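Local coordinates for cellulose hydrolase (PDB 4YZT), which hydrolyses internal beta-1,4-glucosidic bonds of cellulose as a tri-modular family 5 endoglucanase, at residues Ile328-Gly331 with Pro335-Ile338; Phe416-His419 with Ser423-Met426; Glu480-Thr485 with Lys504-Lys509. All blocks are in the same frame, centred on the assembly; numbering follows the deposited sequence.

From the N terminus, the chain first completes its eight-stranded parallel barrel and then reaches contact 1, where the turn after helix 321-330 is closed as the chain leaves for the X2 module. Contact 2 follows within that module and closes the hairpin of strands 409-418 and 424-431. Contact 3 comes last and closes a loop of 18 residues, joining 480-485 to helix 505-510 of the C-terminal module. The three lie in series, none nesting or crossing. Contacts 1 and 2 touch, with centres 11 Å apart, Ala337 and Ile338 packing on Gln424 and Ala337 also on Phe418. Contact 3, beside Trp235 of the barrel module, lies apart, its centre 39 Å from that of contact 1.

Contact 1. Residues Ile328-Gly331 with Pro335-Ile338; sequences IQAG and PNAI
The side-chain amide of Asn336 meets the last turn of helix 321-330 at two neighbouring residues. Its OD1 lies against the aliphatic base of Gln329, 3.2 Å from CB, while ND2 comes within 3.7 Å of CB of Ala330. The contact is thus made by methyl and methylene groups on the helix side. The carboxamide of Gln329 plays no part in it: the chain bends at chi2 (-65°) and carries the amide off from Asn336, and its amide plane stands at 87° to that of Asn336.

The first torsion of Asn336 sets CG anti to the carbonyl carbon and beside the backbone N (chi1 -53°), which carries the amide across to the helix. Hydrogen bonds then fix its rotation. ND2 donates to Asp288 OD1 on helix 280-296 and, weakly, to the carbonyl of Ile326, one turn back from Ala330; OD1 accepts from the backbone N of Ala422 in the hairpin turn of the X2 module. Both polar atoms of this buried amide are therefore satisfied. With an alanine in place of Asn336, Asp288 OD1 and the N-H of Ala422 would probably lose their mates and a gap would open beside Ala330.

Further out, Ala330 packs on Val291 and Arg292, and the backbone carbonyls of Pro335 and Asn336 accept from Asn364 and Asn362. The arrangement is a buried asparagine at a module junction, pinning the last helix of the TIM barrel and its neighbour to the X2 module at the point where the chain passes from one to the other.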
loop_
_atom_site.group_PDB
_atom_site.type_symbol
_atom_site.label_atom_id
_atom_site.label_comp_id
_atom_site.label_asym_id
_atom_site.label_seq_id
_atom_site.Cartn_x
_atom_site.Cartn_y
_atom_site.Cartn_z
ATOM N N ILE A 328 6.480 -11.042 -4.153
ATOM C CA ILE A 328 7.510 -12.027 -3.836
ATOM C C ILE A 328 8.369 -12.409 -5.051
ATOM O O ILE A 328 9.601 -12.472 -4.965
ATOM C CB ILE A 328 6.853 -13.293 -3.244
ATOM C CG1 ILE A 328 6.230 -12.943 -1.892
ATOM C CG2 ILE A 328 7.858 -14.449 -3.125
ATOM C CD1 ILE A 328 7.204 -12.305 -0.926
ATOM N N GLN A 329 7.718 -12.662 -6.179
ATOM C CA GLN A 329 8.432 -13.046 -7.398
ATOM C C GLN A 329 9.142 -11.837 -8.027
ATOM O O GLN A 329 10.337 -11.885 -8.335
ATOM C CB GLN A 329 7.458 -13.681 -8.391
ATOM C CG GLN A 329 6.872 -15.000 -7.894
ATOM C CD GLN A 329 7.932 -16.069 -7.738
ATOM O OE1 GLN A 329 8.833 -16.187 -8.568
ATOM N NE2 GLN A 329 7.831 -16.860 -6.668
ATOM N N ALA A 330 8.407 -10.744 -8.196
ATOM C CA ALA A 330 8.985 -9.555 -8.803
ATOM C C ALA A 330 10.153 -9.013 -7.967
ATOM O O ALA A 330 11.128 -8.505 -8.516
ATOM C CB ALA A 330 7.919 -8.483 -8.992
ATOM N N GLY A 331 10.059 -9.143 -6.648
ATOM C CA GLY A 331 11.103 -8.651 -5.765
ATOM C C GLY A 331 12.370 -9.486 -5.837
ATOM O O GLY A 331 13.419 -9.061 -5.333
ATOM N N PRO A 335 9.730 -11.808 -13.554
ATOM C CA PRO A 335 8.511 -11.209 -14.106
ATOM C C PRO A 335 7.278 -12.111 -13.974
ATOM O O PRO A 335 7.378 -13.341 -14.059
ATOM C CB PRO A 335 8.864 -10.994 -15.575
ATOM C CG PRO A 335 10.367 -10.876 -15.576
ATOM C CD PRO A 335 10.820 -11.859 -14.541
ATOM N N ASN A 336 6.128 -11.474 -13.775
ATOM C CA ASN A 336 4.852 -12.164 -13.638
ATOM C C ASN A 336 3.934 -11.869 -14.812
ATOM O O ASN A 336 3.800 -10.711 -15.229
ATOM C CB ASN A 336 4.152 -11.743 -12.342
ATOM C CG ASN A 336 5.030 -11.915 -11.127
ATOM O OD1 ASN A 336 5.200 -13.028 -10.622
ATOM N ND2 ASN A 336 5.589 -10.809 -10.637
ATOM N N ALA A 337 3.289 -12.910 -15.328
ATOM C CA ALA A 337 2.273 -12.729 -16.351
ATOM C C ALA A 337 1.030 -12.078 -15.723
ATOM O O ALA A 337 0.694 -12.341 -14.563
ATOM C CB ALA A 337 1.934 -14.066 -17.004
ATOM N N ILE A 338 0.363 -11.216 -16.485
ATOM C CA ILE A 338 -0.832 -10.535 -16.004
ATOM C C ILE A 338 -1.994 -10.788 -16.975
ATOM O O ILE A 338 -1.873 -10.520 -18.181
ATOM C CB ILE A 338 -0.595 -9.008 -15.854
ATOM C CG1 ILE A 338 0.642 -8.721 -14.990
ATOM C CG2 ILE A 338 -1.826 -8.340 -15.268
ATOM C CD1 ILE A 338 0.488 -9.103 -13.512
#

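Contact 2. Residues Phe416-His419 with Ser423-Met426; sequences FTFH and SQVM
Phe416 and Gln424 form an antiparallel hydrogen-bonded pair, Phe416 N donating to Gln424 O (2.7 Å) and Gln424 N to Phe416 O (2.9 Å), between strand segments whose directions lie 169° apart. This is the turn end of the beta hairpin of strands 409-418 and 424-431, two central neighbours in the mixed sheet of the X2 module.

The side chains of the pair share one face of the sheet. With CG anti to the carbonyl carbon (chi1 -63°), the ring of Phe416 turns its edge to Gln424 O, which lies near the ring plane, and its CE1 reaches CB of Met426 at 4.0 Å. Leu366 and Ile369 of the neighbouring strand 366-371, and Ile339 of strand 338-347 beyond the hairpin partner, pack on the same ring. Phe418 brings CE2 to within 4.0 Å of CG of Gln424, the ring and the amide being inclined by 49°. The Gln424 chain bends at chi2 and leads away from the hairpin partner, so that OE1 can accept from the backbone N of Ile339 where strand 338-347 enters the module.

The Thr417 side chain points away from the partner strand overall, its OG1 hydrogen-bonded to Thr367 OG1 on strand 366-371 while its methyl CG2 touches Ser423 OG at 3.7 Å. Ser423 OG lies 2.8 Å from a water oxygen that accepts from Phe418 N at 2.7 Å.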
loop_
_atom_site.group_PDB
_atom_site.type_symbol
_atom_site.label_atom_id
_atom_site.label_comp_id
_atom_site.label_asym_id
_atom_site.label_seq_id
_atom_site.Cartn_x
_atom_site.Cartn_y
_atom_site.Cartn_z
ATOM N N PHE A 416 -4.583 -19.675 -13.800
ATOM C CA PHE A 416 -3.645 -19.755 -14.908
ATOM C C PHE A 416 -2.244 -19.924 -14.334
ATOM O O PHE A 416 -1.768 -19.043 -13.616
ATOM C CB PHE A 416 -3.692 -18.495 -15.789
ATOM C CG PHE A 416 -5.027 -18.255 -16.472
ATOM C CD1 PHE A 416 -6.155 -17.904 -15.737
ATOM C CD2 PHE A 416 -5.138 -18.332 -17.853
ATOM C CE1 PHE A 416 -7.374 -17.678 -16.365
ATOM C CE2 PHE A 416 -6.353 -18.097 -18.487
ATOM C CZ PHE A 416 -7.473 -17.772 -17.744
ATOM N N THR A 417 -1.595 -21.049 -14.632
ATOM C CA THR A 417 -0.249 -21.291 -14.128
ATOM C C THR A 417 0.769 -20.984 -15.208
ATOM O O THR A 417 0.479 -21.134 -16.395
ATOM C CB THR A 417 -0.061 -22.750 -13.648
ATOM O OG1 THR A 417 -0.215 -23.651 -14.753
ATOM C CG2 THR A 417 -1.075 -23.098 -12.576
ATOM N N PHE A 418 1.956 -20.550 -14.797
ATOM C CA PHE A 418 3.027 -20.240 -15.741
ATOM C C PHE A 418 4.295 -20.965 -15.305
ATOM O O PHE A 418 4.427 -21.326 -14.140
ATOM C CB PHE A 418 3.233 -18.718 -15.838
ATOM C CG PHE A 418 1.995 -17.988 -16.291
ATOM C CD1 PHE A 418 1.751 -17.781 -17.640
ATOM C CD2 PHE A 418 1.051 -17.555 -15.372
ATOM C CE1 PHE A 418 0.598 -17.130 -18.059
ATOM C CE2 PHE A 418 -0.108 -16.911 -15.791
ATOM C CZ PHE A 418 -0.329 -16.706 -17.134
ATOM N N HIS A 419 5.200 -21.219 -16.246
ATOM C CA HIS A 419 6.415 -21.962 -15.935
ATOM C C HIS A 419 7.204 -21.249 -14.845
ATOM O O HIS A 419 7.762 -21.890 -13.958
ATOM C CB HIS A 419 7.275 -22.145 -17.183
ATOM C CG HIS A 419 8.509 -22.964 -16.948
ATOM N ND1 HIS A 419 9.777 -22.427 -16.985
ATOM C CD2 HIS A 419 8.665 -24.283 -16.677
ATOM C CE1 HIS A 419 10.664 -23.379 -16.748
ATOM N NE2 HIS A 419 10.015 -24.513 -16.557
ATOM N N SER A 423 1.091 -17.422 -10.302
ATOM C CA SER A 423 -0.121 -17.799 -11.014
ATOM C C SER A 423 -1.111 -16.637 -11.010
ATOM O O SER A 423 -1.102 -15.804 -10.110
ATOM C CB SER A 423 -0.775 -19.029 -10.386
ATOM O OG SER A 423 0.027 -20.184 -10.572
ATOM N N GLN A 424 -1.958 -16.593 -12.026
ATOM C CA GLN A 424 -3.036 -15.616 -12.088
ATOM C C GLN A 424 -4.353 -16.338 -11.809
ATOM O O GLN A 424 -4.568 -17.456 -12.286
ATOM C CB GLN A 424 -3.058 -14.939 -13.454
ATOM C CG GLN A 424 -1.880 -14.010 -13.706
ATOM C CD GLN A 424 -2.101 -12.644 -13.096
ATOM O OE1 GLN A 424 -2.852 -11.824 -13.627
ATOM N NE2 GLN A 424 -1.478 -12.404 -11.960
ATOM N N VAL A 425 -5.220 -15.706 -11.026
ATOM C CA VAL A 425 -6.526 -16.280 -10.691
ATOM C C VAL A 425 -7.686 -15.406 -11.184
ATOM O O VAL A 425 -7.811 -14.252 -10.781
ATOM C CB VAL A 425 -6.678 -16.462 -9.177
ATOM C CG1 VAL A 425 -8.070 -17.003 -8.844
ATOM C CG2 VAL A 425 -5.571 -17.355 -8.625
ATOM N N MET A 426 -8.536 -15.955 -12.046
ATOM C CA MET A 426 -9.685 -15.217 -12.565
ATOM C C MET A 426 -10.985 -15.648 -11.883
ATOM O O MET A 426 -11.356 -16.820 -11.937
ATOM C CB MET A 426 -9.799 -15.418 -14.080
ATOM C CG MET A 426 -10.864 -14.570 -14.761
ATOM S SD MET A 426 -10.969 -14.897 -16.533
ATOM C CE MET A 426 -11.831 -16.453 -16.534
HETATM O O HOH W 1 2.347 -20.061 -12.150
#

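Contact 3. Residues Glu480-Thr485 with Lys504-Lys509; sequences EVWSWT and KERVLK
A small, water-bridged surface contact joins Val481 and Trp482, in the loop between strands 462-470 and 494-497, to Arg506 in the first turn of helix 505-510 of the C-terminal module. The two backbones stay well apart, with Val481 CA and Val507 CA, the nearest pair, separated by 10.6 Å; the long arginine spans the distance. Extended from CG to NE, it comes from the direction opposite to Val481 and presents the edge of its guanidinium, with Arg506 NH1 3.7 Å from Val481 CG1. The indole NE1 also lies at this edge, near the guanidinium plane. A single water, in plane with both flat groups, accepts from Trp482 NE1 at 2.9 Å and from Arg506 NH1 at 2.8 Å.

Val481 in turn braces the indole from within the loop: with CG1 anti to the backbone N (chi1 -179°), that methyl sits 3.4 Å above the centre of the Trp482 ring. On the same guanidinium, NE makes a salt bridge to Asp493 OD1, which steadies the group. Trp482 and Trp484 both meet Trp235 edge-to-face, forming an aromatic interface between the C-terminal module and the family 5 TIM barrel, consistent with docking near the substrate cleft.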
loop_
_atom_site.group_PDB
_atom_site.type_symbol
_atom_site.label_atom_id
_atom_site.label_comp_id
_atom_site.label_asym_id
_atom_site.label_seq_id
_atom_site.Cartn_x
_atom_site.Cartn_y
_atom_site.Cartn_z
ATOM N N GLU A 480 -16.584 22.907 -2.134
ATOM C CA GLU A 480 -15.772 23.754 -1.262
ATOM C C GLU A 480 -14.422 23.109 -0.952
ATOM O O GLU A 480 -13.489 23.785 -0.516
ATOM C CB GLU A 480 -16.527 24.060 0.032
ATOM C CG GLU A 480 -17.584 25.161 -0.123
ATOM N N VAL A 481 -14.324 21.801 -1.180
ATOM C CA VAL A 481 -13.070 21.067 -0.966
ATOM C C VAL A 481 -12.362 20.800 -2.301
ATOM O O VAL A 481 -11.213 21.176 -2.488
ATOM C CB VAL A 481 -13.318 19.721 -0.244
ATOM C CG1 VAL A 481 -12.015 18.995 -0.003
ATOM C CG2 VAL A 481 -14.046 19.952 1.075
ATOM N N TRP A 482 -13.073 20.138 -3.212
ATOM C CA TRP A 482 -12.584 19.851 -4.559
ATOM C C TRP A 482 -13.482 20.502 -5.615
ATOM O O TRP A 482 -14.550 19.985 -5.921
ATOM C CB TRP A 482 -12.535 18.340 -4.817
ATOM C CG TRP A 482 -12.071 17.488 -3.658
ATOM C CD1 TRP A 482 -12.789 16.507 -3.026
ATOM C CD2 TRP A 482 -10.794 17.531 -3.007
ATOM N NE1 TRP A 482 -12.037 15.937 -2.026
ATOM C CE2 TRP A 482 -10.812 16.549 -1.989
ATOM C CE3 TRP A 482 -9.638 18.300 -3.186
ATOM C CZ2 TRP A 482 -9.718 16.315 -1.147
ATOM C CZ3 TRP A 482 -8.546 18.069 -2.346
ATOM C CH2 TRP A 482 -8.597 17.083 -1.342
ATOM N N SER A 483 -13.052 21.618 -6.189
ATOM C CA SER A 483 -13.924 22.381 -7.075
ATOM C C SER A 483 -14.189 21.739 -8.439
ATOM O O SER A 483 -15.222 22.013 -9.056
ATOM C CB SER A 483 -13.338 23.772 -7.298
ATOM O OG SER A 483 -12.085 23.661 -7.941
ATOM N N TRP A 484 -13.269 20.894 -8.908
ATOM C CA TRP A 484 -13.241 20.488 -10.322
ATOM C C TRP A 484 -13.915 19.143 -10.627
ATOM O O TRP A 484 -14.023 18.757 -11.794
ATOM C CB TRP A 484 -11.795 20.421 -10.815
ATOM C CG TRP A 484 -11.060 19.241 -10.238
ATOM C CD1 TRP A 484 -10.937 18.006 -10.799
ATOM C CD2 TRP A 484 -10.384 19.176 -8.973
ATOM N NE1 TRP A 484 -10.217 17.172 -9.971
ATOM C CE2 TRP A 484 -9.864 17.866 -8.844
ATOM C CE3 TRP A 484 -10.164 20.091 -7.938
ATOM C CZ2 TRP A 484 -9.139 17.455 -7.729
ATOM C CZ3 TRP A 484 -9.431 19.684 -6.831
ATOM C CH2 TRP A 484 -8.929 18.375 -6.736
ATOM N N THR A 485 -14.341 18.429 -9.588
ATOM C CA THR A 485 -14.918 17.096 -9.762
ATOM C C THR A 485 -15.982 16.800 -8.718
ATOM O O THR A 485 -15.880 17.251 -7.574
ATOM C CB THR A 485 -13.830 15.982 -9.695
ATOM O OG1 THR A 485 -14.443 14.699 -9.874
ATOM C CG2 THR A 485 -13.107 15.970 -8.332
ATOM N N LYS A 504 -19.952 8.785 4.386
ATOM C CA LYS A 504 -19.354 9.227 5.632
ATOM C C LYS A 504 -19.999 10.514 6.143
ATOM O O LYS A 504 -20.459 11.352 5.366
ATOM C CB LYS A 504 -17.841 9.415 5.456
ATOM C CG LYS A 504 -17.095 8.108 5.237
ATOM C CD LYS A 504 -16.753 7.410 6.542
ATOM C CE LYS A 504 -15.645 8.138 7.259
ATOM N NZ LYS A 504 -14.869 7.241 8.150
ATOM N N GLU A 505 -20.052 10.633 7.464
ATOM C CA GLU A 505 -20.556 11.833 8.129
ATOM C C GLU A 505 -19.983 13.113 7.509
ATOM O O GLU A 505 -20.699 14.090 7.301
ATOM C CB GLU A 505 -20.216 11.790 9.618
ATOM C CG GLU A 505 -20.885 12.886 10.413
ATOM C CD GLU A 505 -20.315 13.022 11.802
ATOM O OE1 GLU A 505 -19.162 13.492 11.935
ATOM O OE2 GLU A 505 -21.016 12.643 12.755
ATOM N N ARG A 506 -18.686 13.085 7.224
ATOM C CA ARG A 506 -17.992 14.178 6.545
ATOM C C ARG A 506 -18.772 14.730 5.350
ATOM O O ARG A 506 -18.916 15.947 5.200
ATOM C CB ARG A 506 -16.615 13.697 6.082
ATOM C CG ARG A 506 -15.933 14.581 5.051
ATOM C CD ARG A 506 -14.575 13.991 4.675
ATOM N NE ARG A 506 -14.025 14.608 3.467
ATOM C CZ ARG A 506 -13.390 15.775 3.438
ATOM N NH1 ARG A 506 -12.932 16.244 2.287
ATOM N NH2 ARG A 506 -13.210 16.473 4.553
ATOM N N VAL A 507 -19.267 13.830 4.501
ATOM C CA VAL A 507 -19.991 14.239 3.304
ATOM C C VAL A 507 -21.334 14.865 3.670
ATOM O O VAL A 507 -21.738 15.883 3.098
ATOM C CB VAL A 507 -20.228 13.046 2.352
ATOM C CG1 VAL A 507 -21.238 13.402 1.264
ATOM C CG2 VAL A 507 -18.906 12.577 1.757
ATOM N N LEU A 508 -22.016 14.246 4.624
ATOM C CA LEU A 508 -23.331 14.705 5.052
ATOM C C LEU A 508 -23.265 16.154 5.544
ATOM O O LEU A 508 -24.175 16.956 5.293
ATOM C CB LEU A 508 -23.879 13.792 6.150
ATOM C CG LEU A 508 -23.966 12.306 5.804
ATOM C CD1 LEU A 508 -24.633 11.543 6.931
ATOM C CD2 LEU A 508 -24.679 12.057 4.457
ATOM N N LYS A 509 -22.174 16.476 6.233
ATOM C CA LYS A 509 -21.995 17.808 6.815
ATOM C C LYS A 509 -21.784 18.894 5.751
ATOM O O LYS A 509 -21.974 20.078 6.028
ATOM C CB LYS A 509 -20.822 17.794 7.804
ATOM C CG LYS A 509 -21.155 17.158 9.151
ATOM C CD LYS A 509 -19.900 16.992 10.008
HETATM O O HOH W 2 -12.951 14.314 0.208
#